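PDB 4IUY: short chain dehydrogenase/reductase from Acinetobacter baumannii, which probably catalyses NAD(P)-dependent oxidation or reduction of a substrate not yet identified. Local coordinates for residues L46-G51 with N73-Q78; I54-R59 with V79-L84; N87-V92 with C143-V148; A113-T118 with D134-A139. All coordinates share one frame; numbering follows the deposited sequence.

Interaction 1: residues L46-G51 with N73-Q78; sequences LFAKEG and NEYGVQ
The Tyr-75 ring lies between two residues, one on each face. Lys-49 lies over one face, with its CA 3.7 Å above the ring plane and displaced toward the rim. The CB of Glu-74, the residue just before the tyrosine, covers the centre of the opposite face. Lys-49 CB makes a CH-pi contact, 4.2 Å from the centroid of the Tyr-75 ring. With CG anti to the backbone N (chi1 -156°), the lysine chain runs alongside the tyrosine, and its CG comes within 3.6 Å of Tyr-75 CE1. Ala-48 CB meets Tyr-75 CD2 obliquely at 3.7 Å and also packs on Val-77 CG2 at 3.8 Å. The other methyl of the valine, Val-77 CG1, rests against the carbonyl of Ala-48 and the backbone of Gly-51. No direct hydrogen bond joins 46-51 to 73-78. A water donates to Ala-48 O at 3.0 Å and more weakly to Tyr-75 O. Gly-51, with positive phi, is the C-prime residue of a Schellman motif that ends helix 38-49. Tyr-75 OH is hydrogen-bonded to Glu-45, one turn before Lys-49. The contact thus joins the C-terminal ends of helices 38-49 and 65-75, while Ala-48 also packs on Ile-54 of strand 53-58.

Interaction 2: residues I54-R59 with V79-L84; sequences IVICAR and VYTFAL
Ile-54 to Ala-58 pair in parallel with Val-79 to Ala-83, and the axes of these two short strands approach to 4.8 Å. They are the two strands of a beta-alpha-beta crossover in the Rossmann fold. The backbone ladder starts with Tyr-80 N donating to Ile-54 O at 2.9 Å. It continues with Ile-56 N to Tyr-80 O at 3.0 Å and Phe-82 N to Ile-56 O at 3.1 Å. The bond from Ala-58 N to Phe-82 O is weak. Side chains of paired residues share a face of the sheet. On one face Ile-56 lies alongside Thr-81. A chi1 of 42° sets Ile-56 CG1 between its backbone N and carbonyl carbon, where it lies 3.7 Å from Thr-81 CG2. On the other face Val-55 CG1 meets the edge of the Phe-82 ring, 3.9 Å from CD2. Further out, helix 65-75 covers the first face, where Leu-67 touches Ile-56 and Glu-68 touches Thr-81. Helix 89-101 covers the second, with Met-95 against Phe-82. Strand 79-83 is outermost in the chain's sheet, and strand 29-32 pairs with the far side of 53-58. One residue past strand 79-83, the pairing still holds: Leu-84 N donates to Ala-58 O at 3.0 Å.

Interaction 3: residues N87-V92 with C143-V148; sequences NDRSAV and CAQEVV
Arg-89 reaches from the start of helix 89-101 to Gln-145 and Glu-146 on helix 126-153, and this polar end is the tight part of the contact. Its NH1 and NH2 both donate to Gln-145 OE1, each at 2.9 Å. NH1 also makes a salt bridge to Glu-146 OE2 at 2.8 Å; OE2 receives it on its anti lone pair and lies close to the guanidinium plane. The carboxylate is turned 73° from that plane. Extended to CD, the arginine then bends at chi3 (-65°), and this brings the guanidinium edge to both acceptors. The apolar part is looser. Val-92 CG1 rests 4.0 Å from Glu-146 CB, and Val-92 CG2 lies 4.1 Å from Cys-143 SG. On the side turned from helix 126-153, Ser-90 is exposed and Asp-88 caps the helix, its OD1 accepting from Ala-91 N at 3.1 Å and from the Ser-90 hydroxyl. The second subunit completes the polar cluster. Its Asp-126 forms a salt bridge with Arg-89 NH2, and its Tyr-124 and Phe-121 carbonyls accept from Gln-145 NE2. Acceptors for NE2 and donors for OE1 therefore fix the rotation of the buried Gln-145 amide, and the two carboxylates probably balance the arginine charge at the subunit interface.

Interaction 4: residues A113-T118 with D134-A139; sequences AGVSDT and DTNLKA
Asn-136 lays its side-chain amide against the backbone of Val-115 and is joined to it by two hydrogen bonds. Val-115 N donates to Asn-136 OD1 at 3.0 Å, in the carbonyl plane and on a lone pair. Asn-136 ND2 returns a bond to Val-115 O at 2.9 Å, with an N-H...O angle of 162°. Ala-113 and Gly-114 end the NNAG motif of short-chain dehydrogenases, which begins at the last residue of strand 108-111. The pair of bonds therefore ties this motif and the loop after it to helix 126-153. A chi1 of -67° sets Asn-136 CG anti to its carbonyl carbon, and from there the amide reaches the loop. Beside the polar pair, Val-115 CG2 packs across Thr-135, 3.8 Å from its CB and 3.9 Å from its CG2. Thr-135 OG1 is bound to Lys-131 O, one turn back in the helix. Asn-136 ND2 has a further hydrogen bond to Ser-181 OG on helix 176-196, and Tyr-178 of that helix also touches Asn-136. Asn-136 fits the position of the asparagine in the Asn-Ser-Tyr-Lys tetrad of classical family members; such a role here is inferred from the family. The helix widens into a pi-type turn at this point, with Ala-139 N bound to Asp-134 O at 2.7 Å. A water sits 2.8 Å from the backbone atom Asn-136 O.

Overall arrangement
All four contacts belong to one Rossmann-type fold. Interactions 1 and 2 interleave along the chain, touch each other, and join edge strand 79-83 and its neighbour 53-58 to helices 38-49 and 65-75. Interaction 3 follows, its centre 13 Å from that of interaction 2, and Leu-84 packs on Ala-91 between them. Helix 89-101 covers the sheet face opposite to helix 65-75. Both segments of interaction 4 fall between those of interaction 3, and the two contacts share helix 126-153. Their centres are 15 Å apart, and both border the second subunit. Interactions 1 and 4 lie 28 Å apart, centre to centre. One helix thus links the probable active-site region to the subunit interface.

Interaction 1: residues L46-G51 with N73-Q78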
loop_
_atom_site.group_PDB
_atom_site.type_symbol
_atom_site.label_atom_id
_atom_site.label_comp_id
_atom_site.label_asym_id
_atom_site.label_seq_id
_atom_site.Cartn_x
_atom_site.Cartn_y
_atom_site.Cartn_z
ATOM N N LEU D 46 7.238 4.248 30.804
ATOM C CA LEU D 46 5.818 4.326 30.493
ATOM C C LEU D 46 5.034 3.130 31.072
ATOM O O LEU D 46 4.036 3.322 31.764
ATOM C CB LEU D 46 5.602 4.409 28.973
ATOM C CG LEU D 46 4.141 4.197 28.545
ATOM C CD1 LEU D 46 3.283 5.353 29.035
ATOM C CD2 LEU D 46 4.002 4.035 27.051
ATOM N N PHE D 47 5.468 1.900 30.794
ATOM C CA PHE D 47 4.731 0.738 31.304
ATOM C C PHE D 47 4.834 0.613 32.844
ATOM O O PHE D 47 3.862 0.255 33.504
ATOM C CB PHE D 47 5.138 -0.554 30.571
ATOM C CG PHE D 47 4.491 -0.694 29.200
ATOM C CD1 PHE D 47 3.250 -1.297 29.063
ATOM C CD2 PHE D 47 5.092 -0.159 28.068
ATOM C CE1 PHE D 47 2.638 -1.402 27.824
ATOM C CE2 PHE D 47 4.485 -0.257 26.819
ATOM C CZ PHE D 47 3.250 -0.875 26.695
ATOM N N ALA D 48 5.981 0.974 33.408
ATOM C CA ALA D 48 6.147 0.965 34.867
ATOM C C ALA D 48 5.201 1.972 35.524
ATOM O O ALA D 48 4.545 1.662 36.505
ATOM C CB ALA D 48 7.597 1.278 35.249
ATOM N N LYS D 49 5.105 3.163 34.942
ATOM C CA LYS D 49 4.192 4.180 35.440
ATOM C C LYS D 49 2.750 3.674 35.396
ATOM O O LYS D 49 1.953 3.991 36.272
ATOM C CB LYS D 49 4.360 5.443 34.607
ATOM C CG LYS D 49 3.956 6.753 35.243
ATOM C CD LYS D 49 3.810 7.772 34.137
ATOM C CE LYS D 49 4.998 7.657 33.152
ATOM N NZ LYS D 49 4.766 8.350 31.849
ATOM N N GLU D 50 2.433 2.847 34.403
ATOM C CA GLU D 50 1.095 2.267 34.293
ATOM C C GLU D 50 0.933 0.989 35.147
ATOM O O GLU D 50 -0.025 0.234 34.966
ATOM C CB GLU D 50 0.730 1.990 32.823
ATOM C CG GLU D 50 0.592 3.260 31.989
ATOM C CD GLU D 50 -0.450 4.190 32.578
ATOM O OE1 GLU D 50 -1.553 3.701 32.896
ATOM O OE2 GLU D 50 -0.147 5.391 32.783
ATOM N N GLY D 51 1.891 0.738 36.047
ATOM C CA GLY D 51 1.793 -0.360 37.004
ATOM C C GLY D 51 2.199 -1.727 36.474
ATOM O O GLY D 51 1.908 -2.736 37.086
ATOM N N ASN D 73 12.339 2.454 42.555
ATOM C CA ASN D 73 12.107 3.489 43.557
ATOM C C ASN D 73 10.831 4.292 43.354
ATOM O O ASN D 73 10.107 4.567 44.303
ATOM C CB ASN D 73 13.313 4.430 43.614
ATOM C CG ASN D 73 13.196 5.476 44.707
ATOM O OD1 ASN D 73 12.628 6.551 44.488
ATOM N ND2 ASN D 73 13.723 5.164 45.901
ATOM N N GLU D 74 10.590 4.701 42.112
ATOM C CA GLU D 74 9.473 5.585 41.789
ATOM C C GLU D 74 8.134 4.898 41.558
ATOM O O GLU D 74 7.103 5.452 41.909
ATOM C CB GLU D 74 9.841 6.460 40.600
ATOM C CG GLU D 74 10.766 7.597 41.018
ATOM C CD GLU D 74 11.008 8.587 39.900
ATOM O OE1 GLU D 74 10.334 8.471 38.847
ATOM O OE2 GLU D 74 11.908 9.444 40.057
ATOM N N TYR D 75 8.141 3.710 40.960
ATOM C CA TYR D 75 6.893 3.048 40.579
ATOM C C TYR D 75 6.604 1.772 41.341
ATOM O O TYR D 75 5.481 1.292 41.317
ATOM C CB TYR D 75 6.835 2.787 39.079
ATOM C CG TYR D 75 7.128 4.022 38.295
ATOM C CD1 TYR D 75 6.272 5.112 38.352
ATOM C CD2 TYR D 75 8.255 4.100 37.480
ATOM C CE1 TYR D 75 6.540 6.270 37.629
ATOM C CE2 TYR D 75 8.537 5.246 36.761
ATOM C CZ TYR D 75 7.676 6.333 36.835
ATOM O OH TYR D 75 7.954 7.476 36.102
ATOM N N GLY D 76 7.623 1.232 42.009
ATOM C CA GLY D 76 7.487 0.043 42.830
ATOM C C GLY D 76 7.099 -1.235 42.096
ATOM O O GLY D 76 6.530 -2.138 42.697
ATOM N N VAL D 77 7.407 -1.318 40.804
ATOM C CA VAL D 77 7.163 -2.536 40.025
ATOM C C VAL D 77 8.388 -3.478 40.002
ATOM O O VAL D 77 9.496 -3.077 40.336
ATOM C CB VAL D 77 6.753 -2.171 38.572
ATOM C CG1 VAL D 77 5.554 -1.254 38.600
ATOM C CG2 VAL D 77 7.902 -1.499 37.845
ATOM N N GLN D 78 8.185 -4.725 39.594
ATOM C CA GLN D 78 9.290 -5.662 39.389
ATOM C C GLN D 78 10.142 -5.263 38.179
ATOM O O GLN D 78 9.600 -4.858 37.128
ATOM C CB GLN D 78 8.746 -7.079 39.184
ATOM C CG GLN D 78 8.002 -7.609 40.393
ATOM C CD GLN D 78 8.883 -7.553 41.621
ATOM O OE1 GLN D 78 8.648 -6.742 42.532
ATOM N NE2 GLN D 78 9.921 -8.401 41.650
HETATM O O HOH W 1 3.109 2.064 39.127
#

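Interaction 2: residues I54-R59 with V79-L84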
loop_
_atom_site.group_PDB
_atom_site.type_symbol
_atom_site.label_atom_id
_atom_site.label_comp_id
_atom_site.label_asym_id
_atom_site.label_seq_id
_atom_site.Cartn_x
_atom_site.Cartn_y
_atom_site.Cartn_z
ATOM N N ILE D 54 8.562 -4.912 34.534
ATOM C CA ILE D 54 9.469 -4.573 33.446
ATOM C C ILE D 54 10.605 -5.587 33.282
ATOM O O ILE D 54 11.306 -5.900 34.238
ATOM C CB ILE D 54 10.088 -3.157 33.706
ATOM C CG1 ILE D 54 8.987 -2.104 33.742
ATOM C CG2 ILE D 54 11.091 -2.794 32.648
ATOM C CD1 ILE D 54 8.165 -2.082 32.458
ATOM N N VAL D 55 10.764 -6.119 32.076
ATOM C CA VAL D 55 11.973 -6.874 31.733
ATOM C C VAL D 55 12.745 -6.144 30.631
ATOM O O VAL D 55 12.262 -5.986 29.504
ATOM C CB VAL D 55 11.673 -8.306 31.262
ATOM C CG1 VAL D 55 13.001 -9.042 30.995
ATOM C CG2 VAL D 55 10.856 -9.048 32.304
ATOM N N ILE D 56 13.930 -5.662 30.953
ATOM C CA ILE D 56 14.678 -4.883 29.978
ATOM C C ILE D 56 15.982 -5.563 29.625
ATOM O O ILE D 56 16.652 -6.159 30.486
ATOM C CB ILE D 56 14.958 -3.467 30.487
ATOM C CG1 ILE D 56 15.374 -3.486 31.954
ATOM C CG2 ILE D 56 13.711 -2.598 30.334
ATOM C CD1 ILE D 56 15.749 -2.140 32.474
ATOM N N CYS D 57 16.327 -5.534 28.344
ATOM C CA CYS D 57 17.656 -5.999 27.979
ATOM C C CYS D 57 18.363 -5.148 26.947
ATOM O O CYS D 57 17.735 -4.378 26.219
ATOM C CB CYS D 57 17.664 -7.492 27.624
ATOM S SG CYS D 57 16.306 -8.132 26.718
ATOM N N ALA D 58 19.692 -5.242 26.968
ATOM C CA ALA D 58 20.567 -4.525 26.046
ATOM C C ALA D 58 21.922 -5.241 26.061
ATOM O O ALA D 58 22.129 -6.139 26.881
ATOM C CB ALA D 58 20.715 -3.072 26.488
ATOM N N ARG D 59 22.844 -4.854 25.174
ATOM C CA ARG D 59 24.153 -5.517 25.117
ATOM C C ARG D 59 24.951 -5.259 26.383
ATOM O O ARG D 59 25.534 -6.182 26.961
ATOM C CB ARG D 59 24.966 -5.057 23.905
ATOM C CG ARG D 59 26.092 -6.023 23.510
ATOM C CD ARG D 59 27.048 -5.430 22.470
ATOM N NE ARG D 59 26.463 -4.307 21.738
ATOM C CZ ARG D 59 25.667 -4.423 20.678
ATOM N NH1 ARG D 59 25.342 -5.625 20.213
ATOM N NH2 ARG D 59 25.184 -3.333 20.089
ATOM N N VAL D 79 11.468 -5.325 38.325
ATOM C CA VAL D 79 12.364 -5.085 37.184
ATOM C C VAL D 79 13.415 -6.190 37.076
ATOM O O VAL D 79 14.122 -6.478 38.021
ATOM C CB VAL D 79 13.112 -3.736 37.279
ATOM C CG1 VAL D 79 13.912 -3.500 36.026
ATOM C CG2 VAL D 79 12.156 -2.604 37.472
ATOM N N TYR D 80 13.519 -6.797 35.906
ATOM C CA TYR D 80 14.562 -7.772 35.650
ATOM C C TYR D 80 15.436 -7.207 34.529
ATOM O O TYR D 80 14.928 -6.665 33.568
ATOM C CB TYR D 80 13.958 -9.105 35.234
ATOM C CG TYR D 80 13.132 -9.772 36.309
ATOM C CD1 TYR D 80 13.700 -10.714 37.165
ATOM C CD2 TYR D 80 11.771 -9.456 36.477
ATOM C CE1 TYR D 80 12.947 -11.335 38.162
ATOM C CE2 TYR D 80 11.002 -10.071 37.484
ATOM C CZ TYR D 80 11.597 -11.019 38.320
ATOM O OH TYR D 80 10.855 -11.649 39.319
ATOM N N THR D 81 16.749 -7.225 34.712
ATOM C CA THR D 81 17.650 -6.792 33.655
ATOM C C THR D 81 18.461 -7.980 33.115
ATOM O O THR D 81 18.758 -8.913 33.837
ATOM C CB THR D 81 18.572 -5.673 34.126
ATOM O OG1 THR D 81 19.427 -6.159 35.167
ATOM C CG2 THR D 81 17.750 -4.506 34.631
ATOM N N PHE D 82 18.754 -7.956 31.824
ATOM C CA PHE D 82 19.563 -8.981 31.182
ATOM C C PHE D 82 20.517 -8.380 30.157
ATOM O O PHE D 82 20.109 -7.650 29.250
ATOM C CB PHE D 82 18.676 -10.005 30.480
ATOM C CG PHE D 82 17.854 -10.843 31.409
ATOM C CD1 PHE D 82 18.436 -11.913 32.096
ATOM C CD2 PHE D 82 16.500 -10.578 31.596
ATOM C CE1 PHE D 82 17.676 -12.713 32.959
ATOM C CE2 PHE D 82 15.731 -11.376 32.453
ATOM C CZ PHE D 82 16.326 -12.445 33.141
ATOM N N ALA D 83 21.788 -8.720 30.285
ATOM C CA ALA D 83 22.774 -8.372 29.279
ATOM C C ALA D 83 22.813 -9.478 28.233
ATOM O O ALA D 83 22.937 -10.653 28.583
ATOM C CB ALA D 83 24.140 -8.221 29.921
ATOM N N LEU D 84 22.659 -9.104 26.963
ATOM C CA LEU D 84 22.764 -10.061 25.861
ATOM C C LEU D 84 22.878 -9.372 24.499
ATOM O O LEU D 84 22.572 -8.196 24.372
ATOM C CB LEU D 84 21.562 -11.023 25.883
ATOM C CG LEU D 84 20.125 -10.474 25.951
ATOM C CD1 LEU D 84 19.607 -9.973 24.618
ATOM C CD2 LEU D 84 19.197 -11.531 26.527
#

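Interaction 3: residues N87-V92 with C143-V148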
loop_
_atom_site.group_PDB
_atom_site.type_symbol
_atom_site.label_atom_id
_atom_site.label_comp_id
_atom_site.label_asym_id
_atom_site.label_seq_id
_atom_site.Cartn_x
_atom_site.Cartn_y
_atom_site.Cartn_z
ATOM N N ASN D 87 21.013 -10.724 18.739
ATOM C CA ASN D 87 21.244 -11.734 17.697
ATOM C C ASN D 87 21.608 -13.127 18.195
ATOM O O ASN D 87 21.715 -14.066 17.400
ATOM C CB ASN D 87 22.313 -11.247 16.731
ATOM C CG ASN D 87 21.762 -10.245 15.739
ATOM O OD1 ASN D 87 21.065 -10.625 14.791
ATOM N ND2 ASN D 87 22.031 -8.954 15.973
ATOM N N ASP D 88 21.808 -13.235 19.510
ATOM C CA ASP D 88 22.150 -14.481 20.193
ATOM C C ASP D 88 20.870 -15.186 20.658
ATOM O O ASP D 88 20.312 -14.870 21.716
ATOM C CB ASP D 88 23.057 -14.138 21.387
ATOM C CG ASP D 88 23.661 -15.351 22.063
ATOM O OD1 ASP D 88 23.127 -16.466 21.918
ATOM O OD2 ASP D 88 24.694 -15.178 22.749
ATOM N N ARG D 89 20.418 -16.154 19.868
ATOM C CA ARG D 89 19.179 -16.868 20.168
ATOM C C ARG D 89 19.233 -17.636 21.503
ATOM O O ARG D 89 18.241 -17.686 22.239
ATOM C CB ARG D 89 18.808 -17.828 19.048
ATOM C CG ARG D 89 17.560 -18.618 19.360
ATOM C CD ARG D 89 17.316 -19.744 18.369
ATOM N NE ARG D 89 17.042 -19.253 17.020
ATOM C CZ ARG D 89 15.845 -18.883 16.582
ATOM N NH1 ARG D 89 14.800 -18.883 17.401
ATOM N NH2 ARG D 89 15.699 -18.477 15.332
ATOM N N SER D 90 20.361 -18.281 21.778
ATOM C CA SER D 90 20.494 -19.052 23.010
ATOM C C SER D 90 20.480 -18.152 24.250
ATOM O O SER D 90 19.952 -18.536 25.295
ATOM C CB SER D 90 21.737 -19.953 22.980
ATOM O OG SER D 90 22.918 -19.182 22.908
ATOM N N ALA D 91 21.031 -16.945 24.122
ATOM C CA ALA D 91 20.996 -15.983 25.219
ATOM C C ALA D 91 19.550 -15.557 25.516
ATOM O O ALA D 91 19.140 -15.437 26.669
ATOM C CB ALA D 91 21.867 -14.791 24.910
ATOM N N VAL D 92 18.774 -15.334 24.469
ATOM C CA VAL D 92 17.372 -14.992 24.641
ATOM C C VAL D 92 16.606 -16.146 25.292
ATOM O O VAL D 92 15.824 -15.955 26.220
ATOM C CB VAL D 92 16.743 -14.625 23.286
ATOM C CG1 VAL D 92 15.245 -14.385 23.432
ATOM C CG2 VAL D 92 17.445 -13.393 22.710
ATOM N N CYS D 143 13.552 -13.358 18.569
ATOM C CA CYS D 143 12.947 -13.067 19.870
ATOM C C CYS D 143 11.479 -13.441 19.882
ATOM O O CYS D 143 10.987 -14.003 20.859
ATOM C CB CYS D 143 13.103 -11.594 20.254
ATOM S SG CYS D 143 14.789 -11.142 20.563
ATOM N N ALA D 144 10.785 -13.105 18.803
ATOM C CA ALA D 144 9.371 -13.437 18.693
ATOM C C ALA D 144 9.198 -14.947 18.788
ATOM O O ALA D 144 8.380 -15.438 19.560
ATOM C CB ALA D 144 8.769 -12.901 17.356
ATOM N N GLN D 145 9.980 -15.681 18.008
ATOM C CA GLN D 145 9.898 -17.132 18.059
ATOM C C GLN D 145 10.075 -17.630 19.490
ATOM O O GLN D 145 9.261 -18.411 19.982
ATOM C CB GLN D 145 10.947 -17.797 17.161
ATOM C CG GLN D 145 10.585 -17.895 15.694
ATOM C CD GLN D 145 11.597 -18.744 14.962
ATOM O OE1 GLN D 145 12.784 -18.741 15.300
ATOM N NE2 GLN D 145 11.137 -19.507 13.987
ATOM N N GLU D 146 11.127 -17.160 20.161
ATOM C CA GLU D 146 11.411 -17.660 21.501
ATOM C C GLU D 146 10.341 -17.243 22.502
ATOM O O GLU D 146 9.891 -18.064 23.278
ATOM C CB GLU D 146 12.814 -17.249 21.980
ATOM C CG GLU D 146 13.954 -17.793 21.130
ATOM C CD GLU D 146 13.991 -19.324 21.075
ATOM O OE1 GLU D 146 13.616 -19.996 22.071
ATOM O OE2 GLU D 146 14.403 -19.859 20.023
ATOM N N VAL D 147 9.910 -15.988 22.457
ATOM C CA VAL D 147 8.869 -15.501 23.364
ATOM C C VAL D 147 7.544 -16.216 23.155
ATOM O O VAL D 147 6.812 -16.494 24.101
ATOM C CB VAL D 147 8.688 -13.963 23.267
ATOM C CG1 VAL D 147 7.419 -13.502 23.985
ATOM C CG2 VAL D 147 9.903 -13.267 23.851
ATOM N N VAL D 148 7.230 -16.511 21.908
ATOM C CA VAL D 148 6.039 -17.289 21.607
ATOM C C VAL D 148 6.067 -18.705 22.200
ATOM O O VAL D 148 5.075 -19.181 22.779
ATOM C CB VAL D 148 5.800 -17.332 20.097
ATOM C CG1 VAL D 148 4.889 -18.518 19.694
ATOM C CG2 VAL D 148 5.291 -15.998 19.644
#

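Interaction 4: residues A113-T118 with D134-A139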
loop_
_atom_site.group_PDB
_atom_site.type_symbol
_atom_site.label_atom_id
_atom_site.label_comp_id
_atom_site.label_asym_id
_atom_site.label_seq_id
_atom_site.Cartn_x
_atom_site.Cartn_y
_atom_site.Cartn_z
ATOM N N ALA D 113 14.907 -3.038 19.282
ATOM C CA ALA D 113 16.309 -2.974 18.898
ATOM C C ALA D 113 16.385 -2.467 17.455
ATOM O O ALA D 113 15.591 -2.865 16.609
ATOM C CB ALA D 113 16.985 -4.335 19.058
ATOM N N GLY D 114 17.310 -1.558 17.189
ATOM C CA GLY D 114 17.413 -0.944 15.876
ATOM C C GLY D 114 18.714 -0.183 15.682
ATOM O O GLY D 114 19.084 0.620 16.534
ATOM N N VAL D 115 19.447 -0.490 14.609
ATOM C CA VAL D 115 20.646 0.267 14.244
ATOM C C VAL D 115 20.617 0.736 12.795
ATOM O O VAL D 115 19.919 0.180 11.943
ATOM C CB VAL D 115 21.960 -0.538 14.441
ATOM C CG1 VAL D 115 22.181 -0.863 15.905
ATOM C CG2 VAL D 115 21.958 -1.804 13.576
ATOM N N SER D 116 21.371 1.784 12.518
ATOM C CA SER D 116 21.477 2.257 11.152
ATOM C C SER D 116 22.852 2.872 10.940
ATOM O O SER D 116 23.757 2.716 11.756
ATOM C CB SER D 116 20.367 3.254 10.833
ATOM O OG SER D 116 20.294 3.524 9.443
ATOM N N ASP D 117 22.984 3.588 9.841
ATOM C CA ASP D 117 24.218 4.239 9.453
ATOM C C ASP D 117 23.793 5.216 8.369
ATOM O O ASP D 117 22.612 5.336 8.065
ATOM C CB ASP D 117 25.222 3.219 8.900
ATOM C CG ASP D 117 26.672 3.679 9.041
ATOM O OD1 ASP D 117 26.926 4.900 9.178
ATOM O OD2 ASP D 117 27.572 2.817 8.976
ATOM N N THR D 118 24.751 5.937 7.820
ATOM C CA THR D 118 24.513 6.800 6.682
ATOM C C THR D 118 25.641 6.584 5.708
ATOM O O THR D 118 26.780 6.930 5.995
ATOM C CB THR D 118 24.465 8.276 7.075
ATOM O OG1 THR D 118 23.435 8.465 8.052
ATOM C CG2 THR D 118 24.150 9.120 5.855
ATOM N N ASP D 134 20.422 -8.011 10.359
ATOM C CA ASP D 134 20.296 -8.996 11.447
ATOM C C ASP D 134 19.711 -8.397 12.703
ATOM O O ASP D 134 18.859 -9.014 13.340
ATOM C CB ASP D 134 21.627 -9.670 11.784
ATOM C CG ASP D 134 22.111 -10.556 10.670
ATOM O OD1 ASP D 134 21.352 -10.724 9.688
ATOM O OD2 ASP D 134 23.233 -11.078 10.775
ATOM N N THR D 135 20.165 -7.198 13.048
ATOM C CA THR D 135 19.645 -6.469 14.191
ATOM C C THR D 135 18.198 -5.992 13.980
ATOM O O THR D 135 17.368 -6.112 14.879
ATOM C CB THR D 135 20.513 -5.242 14.514
ATOM O OG1 THR D 135 21.796 -5.672 14.984
ATOM C CG2 THR D 135 19.840 -4.367 15.587
ATOM N N ASN D 136 17.891 -5.468 12.792
ATOM C CA ASN D 136 16.575 -4.864 12.568
ATOM C C ASN D 136 15.477 -5.836 12.213
ATOM O O ASN D 136 14.298 -5.552 12.464
ATOM C CB ASN D 136 16.636 -3.765 11.496
ATOM C CG ASN D 136 17.436 -2.546 11.934
ATOM O OD1 ASN D 136 17.578 -2.283 13.111
ATOM N ND2 ASN D 136 17.964 -1.803 10.978
ATOM N N LEU D 137 15.853 -6.988 11.662
ATOM C CA LEU D 137 14.863 -7.928 11.123
ATOM C C LEU D 137 15.049 -9.350 11.679
ATOM O O LEU D 137 14.112 -9.958 12.196
ATOM C CB LEU D 137 14.903 -7.945 9.600
ATOM C CG LEU D 137 14.033 -8.974 8.872
ATOM C CD1 LEU D 137 12.527 -8.820 9.201
ATOM C CD2 LEU D 137 14.261 -8.889 7.376
ATOM N N LYS D 138 16.261 -9.882 11.589
ATOM C CA LYS D 138 16.460 -11.250 12.070
ATOM C C LYS D 138 16.277 -11.397 13.579
ATOM O O LYS D 138 15.653 -12.351 14.030
ATOM C CB LYS D 138 17.811 -11.795 11.664
ATOM C CG LYS D 138 17.982 -13.267 11.983
ATOM C CD LYS D 138 19.322 -13.740 11.478
ATOM C CE LYS D 138 19.609 -15.171 11.935
ATOM N NZ LYS D 138 21.019 -15.569 11.604
ATOM N N ALA D 139 16.835 -10.479 14.358
ATOM C CA ALA D 139 16.705 -10.565 15.811
ATOM C C ALA D 139 15.268 -10.489 16.337
ATOM O O ALA D 139 14.878 -11.327 17.152
ATOM C CB ALA D 139 17.614 -9.566 16.514
HETATM O O HOH W 2 13.737 -3.285 13.978
#